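Local coordinates for protein topoisomerase IV subunit A (Escherichia coli, PDB 1ZVT) that alters DNA topology as a subunit of a type II topoisomerase, its C-terminal pinwheel domain probably binding DNA and shaping the enzyme's choice of substrate, at residues Gln45-Val50 against Asp87-Glu92; Glu92-Lys97 against Thr111-Val116; Tyr57-Ile62 against Thr75-Leu80; Val4-Ser9 against Ala37-Lys42; His133-Val138 against Ala191-Leu196. All coordinates share one frame; numbering follows the deposited sequence.

Contact 1 (Gln45-Val50 against Asp87-Glu92); sequences QPVVFV and DHMLME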
# COMPACT_ATOMS: atom_id res chain seq x y z
N GLN A 45 2.82 -6.64 -19.57
CA GLN A 45 3.21 -6.82 -18.18
C GLN A 45 1.91 -6.95 -17.38
O GLN A 45 0.91 -6.38 -17.77
CB GLN A 45 4.12 -5.67 -17.69
CG GLN A 45 3.50 -4.57 -16.85
CD GLN A 45 4.39 -3.34 -16.67
OE1 GLN A 45 4.51 -2.52 -17.55
NE2 GLN A 45 5.01 -3.21 -15.50
N PRO A 46 1.92 -7.73 -16.30
CA PRO A 46 0.65 -7.87 -15.57
C PRO A 46 0.31 -6.63 -14.71
O PRO A 46 1.22 -5.90 -14.31
CB PRO A 46 0.92 -9.07 -14.65
CG PRO A 46 2.38 -8.98 -14.39
CD PRO A 46 2.99 -8.53 -15.69
N VAL A 47 -0.98 -6.42 -14.47
CA VAL A 47 -1.43 -5.52 -13.42
C VAL A 47 -1.87 -6.35 -12.22
O VAL A 47 -2.47 -7.40 -12.38
CB VAL A 47 -2.54 -4.53 -13.89
CG1 VAL A 47 -3.75 -5.23 -14.54
CG2 VAL A 47 -2.96 -3.58 -12.71
N VAL A 48 -1.49 -5.89 -11.03
CA VAL A 48 -1.72 -6.66 -9.80
C VAL A 48 -2.69 -5.88 -8.90
O VAL A 48 -2.64 -4.65 -8.86
CB VAL A 48 -0.39 -6.91 -9.08
CG1 VAL A 48 -0.59 -7.19 -7.61
CG2 VAL A 48 0.36 -8.06 -9.76
N PHE A 49 -3.56 -6.62 -8.21
CA PHE A 49 -4.52 -6.09 -7.26
C PHE A 49 -4.28 -6.78 -5.93
O PHE A 49 -4.00 -7.99 -5.87
CB PHE A 49 -5.96 -6.36 -7.74
CG PHE A 49 -6.25 -5.71 -9.06
CD1 PHE A 49 -6.05 -6.40 -10.25
CD2 PHE A 49 -6.66 -4.37 -9.10
CE1 PHE A 49 -6.28 -5.77 -11.49
CE2 PHE A 49 -6.87 -3.73 -10.34
CZ PHE A 49 -6.68 -4.45 -11.53
N VAL A 50 -4.40 -6.01 -4.85
CA VAL A 50 -4.36 -6.61 -3.51
C VAL A 50 -5.71 -6.37 -2.82
O VAL A 50 -6.21 -5.22 -2.79
CB VAL A 50 -3.21 -6.01 -2.68
CG1 VAL A 50 -3.20 -6.66 -1.31
CG2 VAL A 50 -1.85 -6.23 -3.39
N ASP A 87 -8.43 -3.12 -2.83
CA ASP A 87 -8.02 -1.86 -2.23
C ASP A 87 -6.80 -1.22 -2.86
O ASP A 87 -6.58 -0.01 -2.74
CB ASP A 87 -7.78 -2.06 -0.72
CG ASP A 87 -9.05 -2.42 0.01
OD1 ASP A 87 -10.16 -2.27 -0.56
OD2 ASP A 87 -8.95 -2.88 1.17
N HIS A 88 -5.97 -2.04 -3.52
CA HIS A 88 -4.69 -1.58 -4.01
C HIS A 88 -4.39 -2.16 -5.38
O HIS A 88 -4.72 -3.33 -5.65
CB HIS A 88 -3.54 -1.93 -3.04
CG HIS A 88 -3.87 -1.72 -1.59
ND1 HIS A 88 -3.89 -0.48 -1.00
CD2 HIS A 88 -4.21 -2.60 -0.62
CE1 HIS A 88 -4.23 -0.60 0.27
NE2 HIS A 88 -4.43 -1.88 0.53
N MET A 89 -3.77 -1.34 -6.23
CA MET A 89 -3.43 -1.71 -7.59
C MET A 89 -1.99 -1.29 -7.89
O MET A 89 -1.58 -0.16 -7.56
CB MET A 89 -4.38 -0.99 -8.57
CG MET A 89 -4.13 -1.29 -10.02
SD MET A 89 -5.40 -0.64 -11.18
CE MET A 89 -5.35 1.13 -10.86
N LEU A 90 -1.22 -2.18 -8.51
CA LEU A 90 0.19 -1.92 -8.80
C LEU A 90 0.55 -2.41 -10.19
O LEU A 90 0.04 -3.45 -10.66
CB LEU A 90 1.09 -2.66 -7.81
CG LEU A 90 1.06 -2.14 -6.37
CD1 LEU A 90 -0.03 -2.80 -5.55
CD2 LEU A 90 2.43 -2.37 -5.75
N MET A 91 1.48 -1.72 -10.83
CA MET A 91 2.05 -2.16 -12.07
C MET A 91 3.50 -1.69 -12.06
O MET A 91 3.76 -0.49 -12.14
CB MET A 91 1.27 -1.56 -13.25
CG MET A 91 1.40 -2.28 -14.53
SD MET A 91 0.10 -1.78 -15.69
CE MET A 91 0.32 -2.98 -16.98
N GLU A 92 4.43 -2.64 -11.91
CA GLU A 92 5.86 -2.35 -11.73
C GLU A 92 6.68 -3.40 -12.47
O GLU A 92 6.15 -4.40 -12.97
CB GLU A 92 6.22 -2.39 -10.23
CG GLU A 92 5.37 -1.47 -9.31
CD GLU A 92 5.66 0.04 -9.50
OE1 GLU A 92 6.78 0.41 -9.92
OE2 GLU A 92 4.77 0.90 -9.23
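With CG of Met-89 anti to the backbone N (chi1 180°) and CG of Phe-49 anti to its carbonyl carbon (chi1 -61°), the two side chains run side by side and point the same way. Met-89 SD comes to 3.5 Å from Phe-49 CE2, a Met-aromatic contact in which the sulfur stands 60° off the ring normal. Val-47 CG2 meets Met-89 CG at 3.7 Å on the same face of the sheet. The strands pair antiparallel: Val-48 and Leu-90 exchange both backbone bonds, each 2.9 Å from N to O. Asp-87 and His-88 both face Val-50, a classic beta bulge, and both amides donate to Val-50 O. At the other end the extended Met-91 brings CE to 3.6 Å from Gln-45 CG, while Gln-45 NE2 gives a weak bond to Glu-92 O at 3.0 Å and OE1 accepts from Lys-42 N. An alanine in place of Gln-45 would probably leave Lys-42 N without its acceptor and Glu-92 O without its weak donor, and open a gap beside the Met-91 methyl. The division of labour is plain: backbone amides set the pairing, and the methionine side chains supply the apolar surface that meets Ile-6 and Val-39.

Contact 2 (Glu92-Lys97 against Thr111-Val116); sequences ESDDQK and TFNDLV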
# COMPACT_ATOMS: atom_id res chain seq x y z
N GLU A 92 4.43 -2.64 -11.91
CA GLU A 92 5.86 -2.35 -11.73
C GLU A 92 6.68 -3.40 -12.47
O GLU A 92 6.15 -4.40 -12.97
CB GLU A 92 6.22 -2.39 -10.23
CG GLU A 92 5.37 -1.47 -9.31
CD GLU A 92 5.66 0.04 -9.50
OE1 GLU A 92 6.78 0.41 -9.92
OE2 GLU A 92 4.77 0.90 -9.23
N SER A 93 8.00 -3.19 -12.50
CA SER A 93 8.89 -4.17 -13.11
C SER A 93 8.91 -5.42 -12.23
O SER A 93 8.64 -5.32 -11.02
CB SER A 93 10.30 -3.59 -13.28
OG SER A 93 10.86 -3.32 -12.00
N ASP A 94 9.22 -6.57 -12.81
CA ASP A 94 9.16 -7.84 -12.07
C ASP A 94 10.01 -7.80 -10.80
O ASP A 94 9.64 -8.37 -9.78
CB ASP A 94 9.69 -8.99 -12.93
CG ASP A 94 8.72 -9.46 -13.98
OD1 ASP A 94 7.52 -9.12 -13.90
OD2 ASP A 94 9.17 -10.21 -14.89
N ASP A 95 11.16 -7.15 -10.89
CA ASP A 95 12.14 -7.18 -9.80
C ASP A 95 11.96 -6.04 -8.80
O ASP A 95 12.74 -5.96 -7.85
CB ASP A 95 13.57 -7.14 -10.38
CG ASP A 95 13.89 -5.83 -11.14
OD1 ASP A 95 12.98 -5.00 -11.38
OD2 ASP A 95 15.07 -5.63 -11.53
N GLN A 96 10.95 -5.18 -8.99
CA GLN A 96 10.76 -3.98 -8.16
C GLN A 96 10.51 -4.38 -6.71
O GLN A 96 9.59 -5.13 -6.41
CB GLN A 96 9.56 -3.13 -8.66
CG GLN A 96 9.27 -1.91 -7.80
CD GLN A 96 10.41 -0.92 -7.82
OE1 GLN A 96 10.83 -0.46 -8.89
NE2 GLN A 96 10.93 -0.60 -6.64
N LYS A 97 11.31 -3.85 -5.79
CA LYS A 97 11.06 -4.11 -4.37
C LYS A 97 9.88 -3.34 -3.82
O LYS A 97 9.67 -2.17 -4.17
CB LYS A 97 12.31 -3.79 -3.55
CG LYS A 97 13.51 -4.71 -3.86
CD LYS A 97 13.45 -6.00 -3.04
CE LYS A 97 14.53 -7.00 -3.44
NZ LYS A 97 15.90 -6.60 -2.98
N THR A 111 9.33 -8.68 -3.91
CA THR A 111 9.35 -8.07 -5.24
C THR A 111 7.94 -8.14 -5.84
O THR A 111 7.09 -8.91 -5.39
CB THR A 111 10.32 -8.78 -6.20
OG1 THR A 111 9.90 -10.14 -6.38
CG2 THR A 111 11.78 -8.72 -5.68
N PHE A 112 7.72 -7.35 -6.89
CA PHE A 112 6.43 -7.35 -7.61
C PHE A 112 6.08 -8.75 -8.10
O PHE A 112 4.91 -9.18 -8.06
CB PHE A 112 6.52 -6.36 -8.78
CG PHE A 112 5.23 -6.22 -9.57
CD1 PHE A 112 4.18 -5.46 -9.09
CD2 PHE A 112 5.10 -6.84 -10.81
CE1 PHE A 112 2.98 -5.32 -9.84
CE2 PHE A 112 3.89 -6.72 -11.57
CZ PHE A 112 2.84 -5.95 -11.06
N ASN A 113 7.09 -9.49 -8.56
CA ASN A 113 6.88 -10.85 -9.03
C ASN A 113 6.18 -11.73 -7.99
O ASN A 113 5.36 -12.57 -8.35
CB ASN A 113 8.19 -11.50 -9.47
CG ASN A 113 7.95 -12.79 -10.20
OD1 ASN A 113 8.41 -13.85 -9.77
ND2 ASN A 113 7.17 -12.73 -11.26
N ASP A 114 6.47 -11.50 -6.70
CA ASP A 114 5.86 -12.27 -5.62
C ASP A 114 4.38 -12.04 -5.51
O ASP A 114 3.68 -12.87 -4.94
CB ASP A 114 6.50 -11.92 -4.28
CG ASP A 114 7.94 -12.39 -4.20
OD1 ASP A 114 8.22 -13.52 -4.67
OD2 ASP A 114 8.78 -11.64 -3.68
N LEU A 115 3.90 -10.92 -6.04
CA LEU A 115 2.45 -10.63 -6.04
C LEU A 115 1.72 -11.25 -7.23
O LEU A 115 0.50 -11.31 -7.23
CB LEU A 115 2.22 -9.12 -6.03
CG LEU A 115 2.30 -8.42 -4.68
CD1 LEU A 115 3.69 -8.47 -4.14
CD2 LEU A 115 1.89 -6.97 -4.86
N VAL A 116 2.47 -11.68 -8.25
CA VAL A 116 1.83 -12.07 -9.51
C VAL A 116 1.23 -13.47 -9.39
O VAL A 116 1.96 -14.47 -9.32
CB VAL A 116 2.80 -11.96 -10.68
CG1 VAL A 116 2.20 -12.53 -11.99
CG2 VAL A 116 3.23 -10.51 -10.86
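Glu-92 and Phe-112 meet through the aromatic ring, which chi1 of -178° starts off with CG anti to the backbone N. Glu-92 O stands 3.4 Å above the ring plane, toward the rim. Glu-92 CB adds a CH-pi contact, off-centre at 4.3 Å from the ring centroid, and Asp-94 CA lies at the ring edge. The two side chains cross at about a right angle.

The polar links across the contact are made by the backbone. Asn-113 N donates to Asp-94 O at 3.0 Å, in the carbonyl plane and on a lone pair, and Phe-112 N donates to Gln-96 O at 2.9 Å. Beside them Lys-97 and Thr-111 form a non-hydrogen-bonded antiparallel pair, with Lys-97 CE 3.9 Å from Thr-111 CG2.

Local bonds shape each partner. The type I turn from Ser-93 to Gln-96 is braced by Ser-93 OG donating to Asp-95 OD1 at 2.8 Å. Across from it, Asp-114 OD2 receives Thr-111 N at 3.0 Å and, weakly, Thr-111 OG1, tying the helically wound residues back to the strand end.

Phe-112 also packs on Val-48 of strand 47-51, while the turn leads from strand 86-90 into strand 97-101. The arrangement is thus a junction between successive blades of the beta-pinwheel, where a connecting turn is bonded to the open end of the next hairpin, where strand 106-111 ends.

Contact 3 (Tyr57-Ile62 against Thr75-Leu80); sequences YAIDPI and TGKLTL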
# COMPACT_ATOMS: atom_id res chain seq x y z
N TYR A 57 -3.53 -10.70 -6.83
CA TYR A 57 -4.06 -11.26 -8.05
C TYR A 57 -3.41 -10.53 -9.20
O TYR A 57 -3.23 -9.32 -9.12
CB TYR A 57 -5.56 -11.01 -8.16
CG TYR A 57 -6.40 -11.41 -6.99
CD1 TYR A 57 -6.51 -10.59 -5.87
CD2 TYR A 57 -7.16 -12.59 -7.03
CE1 TYR A 57 -7.33 -10.96 -4.79
CE2 TYR A 57 -7.98 -12.95 -5.95
CZ TYR A 57 -8.05 -12.12 -4.86
OH TYR A 57 -8.83 -12.47 -3.78
N ALA A 58 -3.08 -11.25 -10.28
CA ALA A 58 -2.60 -10.60 -11.48
C ALA A 58 -3.56 -10.79 -12.65
O ALA A 58 -4.15 -11.87 -12.82
CB ALA A 58 -1.24 -11.15 -11.86
N ILE A 59 -3.69 -9.75 -13.47
CA ILE A 59 -4.55 -9.79 -14.66
C ILE A 59 -3.72 -9.30 -15.85
O ILE A 59 -2.90 -8.39 -15.71
CB ILE A 59 -5.81 -8.88 -14.48
CG1 ILE A 59 -6.76 -9.44 -13.41
CG2 ILE A 59 -6.56 -8.65 -15.82
CD1 ILE A 59 -8.07 -8.61 -13.23
N ASP A 60 -3.90 -9.93 -17.00
CA ASP A 60 -3.25 -9.50 -18.24
C ASP A 60 -4.06 -8.34 -18.85
O ASP A 60 -5.25 -8.47 -19.13
CB ASP A 60 -3.18 -10.71 -19.20
CG ASP A 60 -2.46 -10.42 -20.52
OD1 ASP A 60 -2.29 -9.24 -20.90
OD2 ASP A 60 -2.09 -11.40 -21.22
N PRO A 61 -3.42 -7.17 -19.04
CA PRO A 61 -4.17 -6.03 -19.59
C PRO A 61 -4.91 -6.31 -20.91
O PRO A 61 -5.93 -5.68 -21.17
CB PRO A 61 -3.09 -4.96 -19.81
CG PRO A 61 -2.02 -5.32 -18.79
CD PRO A 61 -2.00 -6.83 -18.79
N ILE A 62 -4.44 -7.28 -21.71
CA ILE A 62 -5.10 -7.53 -23.01
C ILE A 62 -6.53 -8.08 -22.86
O ILE A 62 -7.33 -8.06 -23.83
CB ILE A 62 -4.24 -8.41 -23.95
CG1 ILE A 62 -3.93 -9.76 -23.32
CG2 ILE A 62 -2.94 -7.67 -24.30
CD1 ILE A 62 -4.96 -10.81 -23.50
N THR A 75 -15.01 -8.44 -9.90
CA THR A 75 -15.62 -9.70 -9.45
C THR A 75 -15.85 -10.69 -10.60
O THR A 75 -15.99 -11.89 -10.35
CB THR A 75 -16.94 -9.47 -8.71
OG1 THR A 75 -17.79 -8.66 -9.52
CG2 THR A 75 -16.70 -8.78 -7.37
N GLY A 76 -15.87 -10.19 -11.84
CA GLY A 76 -15.98 -11.06 -13.03
C GLY A 76 -14.65 -11.69 -13.42
O GLY A 76 -14.61 -12.58 -14.28
N LYS A 77 -13.57 -11.23 -12.79
CA LYS A 77 -12.24 -11.70 -13.14
C LYS A 77 -11.52 -12.35 -11.98
O LYS A 77 -10.61 -13.15 -12.21
CB LYS A 77 -11.37 -10.56 -13.73
CG LYS A 77 -11.60 -10.31 -15.23
CD LYS A 77 -10.30 -10.22 -16.03
CE LYS A 77 -10.54 -9.97 -17.52
NZ LYS A 77 -11.86 -10.45 -18.09
N LEU A 78 -11.91 -12.00 -10.76
CA LEU A 78 -11.22 -12.48 -9.54
C LEU A 78 -12.20 -13.10 -8.59
O LEU A 78 -13.34 -12.63 -8.47
CB LEU A 78 -10.55 -11.31 -8.81
CG LEU A 78 -9.73 -10.32 -9.63
CD1 LEU A 78 -9.22 -9.17 -8.70
CD2 LEU A 78 -8.56 -11.04 -10.31
N THR A 79 -11.74 -14.14 -7.89
CA THR A 79 -12.54 -14.82 -6.88
C THR A 79 -12.18 -14.20 -5.54
O THR A 79 -11.18 -14.58 -4.93
CB THR A 79 -12.22 -16.31 -6.81
OG1 THR A 79 -12.40 -16.89 -8.10
CG2 THR A 79 -13.16 -16.99 -5.80
N LEU A 80 -12.96 -13.22 -5.13
CA LEU A 80 -12.70 -12.53 -3.87
C LEU A 80 -13.35 -13.27 -2.71
O LEU A 80 -14.44 -13.83 -2.87
CB LEU A 80 -13.21 -11.09 -3.94
CG LEU A 80 -12.62 -10.20 -5.05
CD1 LEU A 80 -13.27 -8.82 -5.05
CD2 LEU A 80 -11.11 -10.07 -4.92
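Tyr-57 and Leu-78 cross obliquely, both methyls of the leucine on one side of the ring plane. Tyr-57 CG stands anti to the carbonyl carbon (chi1 -52°), which starts the ring off toward segment 75-80. Leu-78 CD1 sits over one ring face, 4.0 Å above the plane and offset toward the rim, in a CH-pi contact 23° off the ring normal. Its sister methyl CD2 drops to 3.7 Å from Tyr-57 CB. Further out, Leu-80 CD2 approaches obliquely and lies 3.7 Å from Tyr-57 CZ, while Thr-79 O comes in at the ring edge, near its plane, 3.7 Å from Tyr-57 CE2. The hydroxyl itself is hydrogen-bonded to Asp-51 OD2, so a polar partner holds the tip of a ring that has leucine methyls on one side. An alanine in place of Tyr-57 would probably leave Asp-51 without this mate and open a gap beneath Leu-78 CD1 and beside Leu-80 CD2.

The contact joins strand 55-59, an inner strand of one pinwheel blade, to the connection that follows strand 72-73. That short strand is an outer member of the preceding blade, so the chain returning from it passes over the second blade on its way to strand 86-90.

Ile-59 continues the apolar row. Its CD1 is 3.8 Å from Leu-78 CD2 and 3.9 Å from Lys-77 CB, with the lysine chain crossing the isoleucine at about a right angle. Only the aliphatic part of Lys-77 is used against Ile-59; NZ forms a salt bridge with Glu-72.

Contact 4 (Val4-Ser9 against Ala37-Lys42); sequences VTIVLS and AAVKGK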
# COMPACT_ATOMS: atom_id res chain seq x y z
N VAL A 4 0.05 1.33 -21.70
CA VAL A 4 -1.33 1.30 -21.24
C VAL A 4 -1.43 1.97 -19.88
O VAL A 4 -0.44 2.02 -19.13
CB VAL A 4 -1.90 -0.15 -21.12
CG1 VAL A 4 -1.96 -0.82 -22.50
CG2 VAL A 4 -1.09 -0.99 -20.15
N THR A 5 -2.65 2.42 -19.56
CA THR A 5 -3.00 2.88 -18.21
C THR A 5 -4.16 2.04 -17.74
O THR A 5 -5.16 1.93 -18.45
CB THR A 5 -3.41 4.36 -18.21
OG1 THR A 5 -2.30 5.13 -18.66
CG2 THR A 5 -3.81 4.82 -16.81
N ILE A 6 -4.02 1.44 -16.57
CA ILE A 6 -5.14 0.68 -16.00
C ILE A 6 -5.85 1.59 -15.00
O ILE A 6 -5.21 2.22 -14.16
CB ILE A 6 -4.67 -0.60 -15.28
CG1 ILE A 6 -3.63 -1.39 -16.11
CG2 ILE A 6 -5.89 -1.43 -14.87
CD1 ILE A 6 -4.10 -1.76 -17.53
N VAL A 7 -7.17 1.67 -15.11
CA VAL A 7 -7.98 2.57 -14.29
C VAL A 7 -8.96 1.77 -13.46
O VAL A 7 -9.70 0.93 -13.99
CB VAL A 7 -8.77 3.56 -15.19
CG1 VAL A 7 -9.64 4.54 -14.33
CG2 VAL A 7 -7.80 4.32 -16.12
N LEU A 8 -8.93 2.02 -12.15
CA LEU A 8 -9.77 1.35 -11.16
C LEU A 8 -10.78 2.33 -10.62
O LEU A 8 -10.44 3.48 -10.29
CB LEU A 8 -8.89 0.87 -10.00
CG LEU A 8 -9.58 0.24 -8.79
CD1 LEU A 8 -10.29 -1.08 -9.19
CD2 LEU A 8 -8.57 0.02 -7.64
N SER A 9 -12.03 1.89 -10.55
CA SER A 9 -13.08 2.75 -10.03
C SER A 9 -13.44 2.41 -8.58
O SER A 9 -13.04 1.35 -8.06
CB SER A 9 -14.33 2.66 -10.91
OG SER A 9 -15.01 1.44 -10.66
N ALA A 37 -8.20 5.09 -8.81
CA ALA A 37 -6.76 5.05 -9.01
C ALA A 37 -6.42 4.66 -10.43
O ALA A 37 -7.21 3.98 -11.11
CB ALA A 37 -6.08 4.07 -8.02
N ALA A 38 -5.21 5.04 -10.84
CA ALA A 38 -4.68 4.61 -12.12
C ALA A 38 -3.22 4.20 -11.97
O ALA A 38 -2.47 4.79 -11.14
CB ALA A 38 -4.83 5.69 -13.18
N VAL A 39 -2.82 3.19 -12.73
CA VAL A 39 -1.39 2.81 -12.83
C VAL A 39 -1.00 2.71 -14.29
O VAL A 39 -1.85 2.60 -15.17
CB VAL A 39 -1.08 1.49 -12.08
CG1 VAL A 39 -1.35 1.67 -10.56
CG2 VAL A 39 -1.92 0.37 -12.63
N LYS A 40 0.29 2.76 -14.57
CA LYS A 40 0.72 2.71 -15.97
C LYS A 40 1.80 1.66 -16.17
O LYS A 40 2.50 1.28 -15.23
CB LYS A 40 1.21 4.08 -16.45
CG LYS A 40 2.52 4.55 -15.80
CD LYS A 40 2.95 5.90 -16.38
CE LYS A 40 4.14 6.48 -15.62
NZ LYS A 40 3.73 6.90 -14.22
N GLY A 41 1.89 1.18 -17.40
CA GLY A 41 2.87 0.15 -17.71
C GLY A 41 2.76 -0.21 -19.17
O GLY A 41 2.35 0.62 -19.99
N LYS A 42 3.11 -1.45 -19.47
CA LYS A 42 3.06 -1.94 -20.85
C LYS A 42 2.05 -3.05 -20.96
O LYS A 42 1.75 -3.73 -19.98
CB LYS A 42 4.44 -2.46 -21.27
CG LYS A 42 5.48 -1.36 -21.47
CD LYS A 42 6.86 -1.96 -21.74
CE LYS A 42 7.92 -0.87 -21.87
NZ LYS A 42 8.92 -1.22 -22.92
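Val-4 to Leu-8 and Ala-37 to Gly-41 form the outer antiparallel pair of a beta-pinwheel blade, in which strand 35-42 is the outermost on its side and strand 3-9 lies next to it. The axes approach to 4.6 Å and run 158° apart. Six backbone bonds join them, two in each of three hydrogen-bonded pairs. Among these, Ile-6 N donates to Val-39 O at 2.8 Å, and Leu-8 N to Ala-37 O, also at 2.8 Å and nearly straight.

The two faces of the pair differ in what they meet. Ile-6, Leu-8 and Val-39 look toward the neighbouring blade, where all three touch Met-89. Within this face Val-39 CG1 stands anti to the carbonyl carbon (chi1 -63°), leaving CG2 between that carbon and the backbone N, where it meets Ile-6 CB at 3.9 Å. Val-4 CG2 rests 3.8 Å from Lys-42 C, beyond the pair with Gly-41, which has no side chain to meet it.

On the other face Thr-5 divides its branches. OG1 is hydrogen-bonded to Gly-19 O, whereas the methyl, anti to the backbone N, reaches across the pair: Thr-5 CG2 lies 3.4 Å from Val-39 O and 3.9 Å from Ala-38 CB.

Contact 5 (His133-Val138 against Ala191-Leu196); sequences HVMPPV and AQLYVL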
# COMPACT_ATOMS: atom_id res chain seq x y z
N HIS A 133 -5.74 -5.25 9.23
CA HIS A 133 -5.96 -4.79 7.85
C HIS A 133 -4.64 -4.65 7.14
O HIS A 133 -3.58 -4.50 7.78
CB HIS A 133 -6.65 -3.42 7.87
CG HIS A 133 -7.90 -3.41 8.69
ND1 HIS A 133 -7.89 -3.15 10.05
CD2 HIS A 133 -9.18 -3.71 8.37
CE1 HIS A 133 -9.12 -3.26 10.52
NE2 HIS A 133 -9.93 -3.58 9.52
N VAL A 134 -4.70 -4.66 5.82
CA VAL A 134 -3.51 -4.51 4.98
C VAL A 134 -3.10 -3.03 4.94
O VAL A 134 -3.98 -2.15 4.76
CB VAL A 134 -3.78 -4.98 3.52
CG1 VAL A 134 -2.51 -4.82 2.67
CG2 VAL A 134 -4.27 -6.43 3.46
N MET A 135 -1.80 -2.72 5.05
CA MET A 135 -1.32 -1.36 4.85
C MET A 135 -1.21 -1.09 3.35
O MET A 135 -1.03 -2.00 2.54
CB MET A 135 0.06 -1.15 5.46
CG MET A 135 0.15 -1.36 6.95
SD MET A 135 -0.96 -0.33 7.92
CE MET A 135 -0.28 1.33 7.66
N PRO A 136 -1.28 0.18 2.95
CA PRO A 136 -1.01 0.44 1.53
C PRO A 136 0.41 -0.01 1.14
O PRO A 136 1.35 0.42 1.80
CB PRO A 136 -1.09 1.98 1.45
CG PRO A 136 -2.00 2.37 2.59
CD PRO A 136 -1.60 1.40 3.71
N PRO A 137 0.57 -0.88 0.12
CA PRO A 137 1.94 -1.31 -0.29
C PRO A 137 2.78 -0.12 -0.66
O PRO A 137 2.25 0.85 -1.21
CB PRO A 137 1.69 -2.18 -1.55
CG PRO A 137 0.29 -2.71 -1.31
CD PRO A 137 -0.46 -1.55 -0.67
N VAL A 138 4.07 -0.17 -0.36
CA VAL A 138 4.96 0.94 -0.65
C VAL A 138 6.03 0.45 -1.60
O VAL A 138 6.72 -0.53 -1.31
CB VAL A 138 5.62 1.52 0.59
CG1 VAL A 138 6.48 2.76 0.22
CG2 VAL A 138 4.55 1.88 1.64
N ALA A 191 -0.71 3.04 11.98
CA ALA A 191 -1.54 4.06 11.31
C ALA A 191 -0.98 4.53 9.99
O ALA A 191 -1.76 4.75 9.05
CB ALA A 191 -1.70 5.27 12.21
N GLN A 192 0.33 4.74 9.94
CA GLN A 192 0.98 5.20 8.72
C GLN A 192 2.28 4.45 8.56
O GLN A 192 2.94 4.16 9.56
CB GLN A 192 1.33 6.68 8.81
CG GLN A 192 0.15 7.62 9.14
CD GLN A 192 -0.62 8.10 7.95
OE1 GLN A 192 -1.75 8.58 8.10
NE2 GLN A 192 -0.03 8.03 6.77
N LEU A 193 2.66 4.17 7.32
CA LEU A 193 3.93 3.49 7.08
C LEU A 193 4.52 4.00 5.78
O LEU A 193 3.89 3.85 4.70
CB LEU A 193 3.68 1.97 6.93
CG LEU A 193 4.88 1.03 6.71
CD1 LEU A 193 5.86 1.11 7.90
CD2 LEU A 193 4.42 -0.42 6.55
N TYR A 194 5.71 4.56 5.87
CA TYR A 194 6.37 5.17 4.69
C TYR A 194 7.74 4.60 4.44
O TYR A 194 8.36 4.06 5.35
CB TYR A 194 6.55 6.67 4.94
CG TYR A 194 5.37 7.40 5.50
CD1 TYR A 194 5.43 7.93 6.79
CD2 TYR A 194 4.23 7.61 4.74
CE1 TYR A 194 4.35 8.64 7.31
CE2 TYR A 194 3.14 8.31 5.27
CZ TYR A 194 3.23 8.82 6.55
OH TYR A 194 2.19 9.52 7.11
N VAL A 195 8.25 4.78 3.22
CA VAL A 195 9.65 4.52 2.93
C VAL A 195 10.14 5.82 2.32
O VAL A 195 9.56 6.32 1.33
CB VAL A 195 9.87 3.30 2.03
CG1 VAL A 195 11.33 3.18 1.67
CG2 VAL A 195 9.38 2.01 2.73
N LEU A 196 11.12 6.41 2.99
CA LEU A 196 11.56 7.77 2.69
C LEU A 196 13.06 7.76 2.46
O LEU A 196 13.80 7.05 3.12
CB LEU A 196 11.35 8.72 3.88
CG LEU A 196 10.21 8.69 4.89
CD1 LEU A 196 10.70 9.25 6.23
CD2 LEU A 196 9.07 9.51 4.36
O HOH W 1 1.64 2.07 3.92
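Val-138 sends both methyls from a CB directed toward Leu-193 and Val-195, and each meets a different part of the strand. CG1, anti to the backbone N (chi1 -176°), lies 3.9 Å from Val-195 CB and equally 3.9 Å from Val-195 CG2, the two valines crossing obliquely. CG2 turns instead to the backbone and stands 3.7 Å from Leu-193 O. One branch is therefore used for apolar packing and the other rests against a carbonyl oxygen.

That carbonyl has a polar partner too. A water donates to Leu-193 O at 3.0 Å and to Pro-136 O at 2.7 Å, so two acceptors that could not bond each other directly are joined by one bridging molecule. It is the polar link between the two segments; the remaining contacts are apolar or van der Waals.

Met-135 closes the other end. Its chain is bent at both chi2 and chi3, and the methyl does the touching: Met-135 CE is 4.0 Å from Ala-191 O and 4.1 Å from Leu-193 CB, ordinary van der Waals distances. Ala-191 and Gln-192 form a classic beta bulge opposite Ile-150 at this place.

The segments run in nearly the same direction, 14° apart, yet their backbones are too far apart to pair as neighbouring strands. Leu-193 and Val-195 also pack on Leu-99 of strand 97-101, to which strand 138-139 is paired. The contact is thus a side-chain seam between sheets of adjacent blades, as expected in a beta-pinwheel.

Overall arrangement
Along the chain contact 4 comes first, then contact 1, whose two strands bracket contact 3; contact 2 follows, sharing Glu-92 with contact 1, and contact 5 is last. Contact 4 lies in the first four-stranded sheet and contacts 1 and 3 reach the second, through adjacent strands 47-51 and 55-59. Contact 2 leads into the third, and contact 5 joins the third to the fourth. Contact 1 is central: its centre is about 9 Å from that of contact 4, 10 Å from contacts 2 and 3, and 16 Å from contact 5, and it touches all four. Contacts 3 and 5 are about 24 Å apart between centres. Blade thus follows blade in the beta-pinwheel, a domain that probably binds DNA.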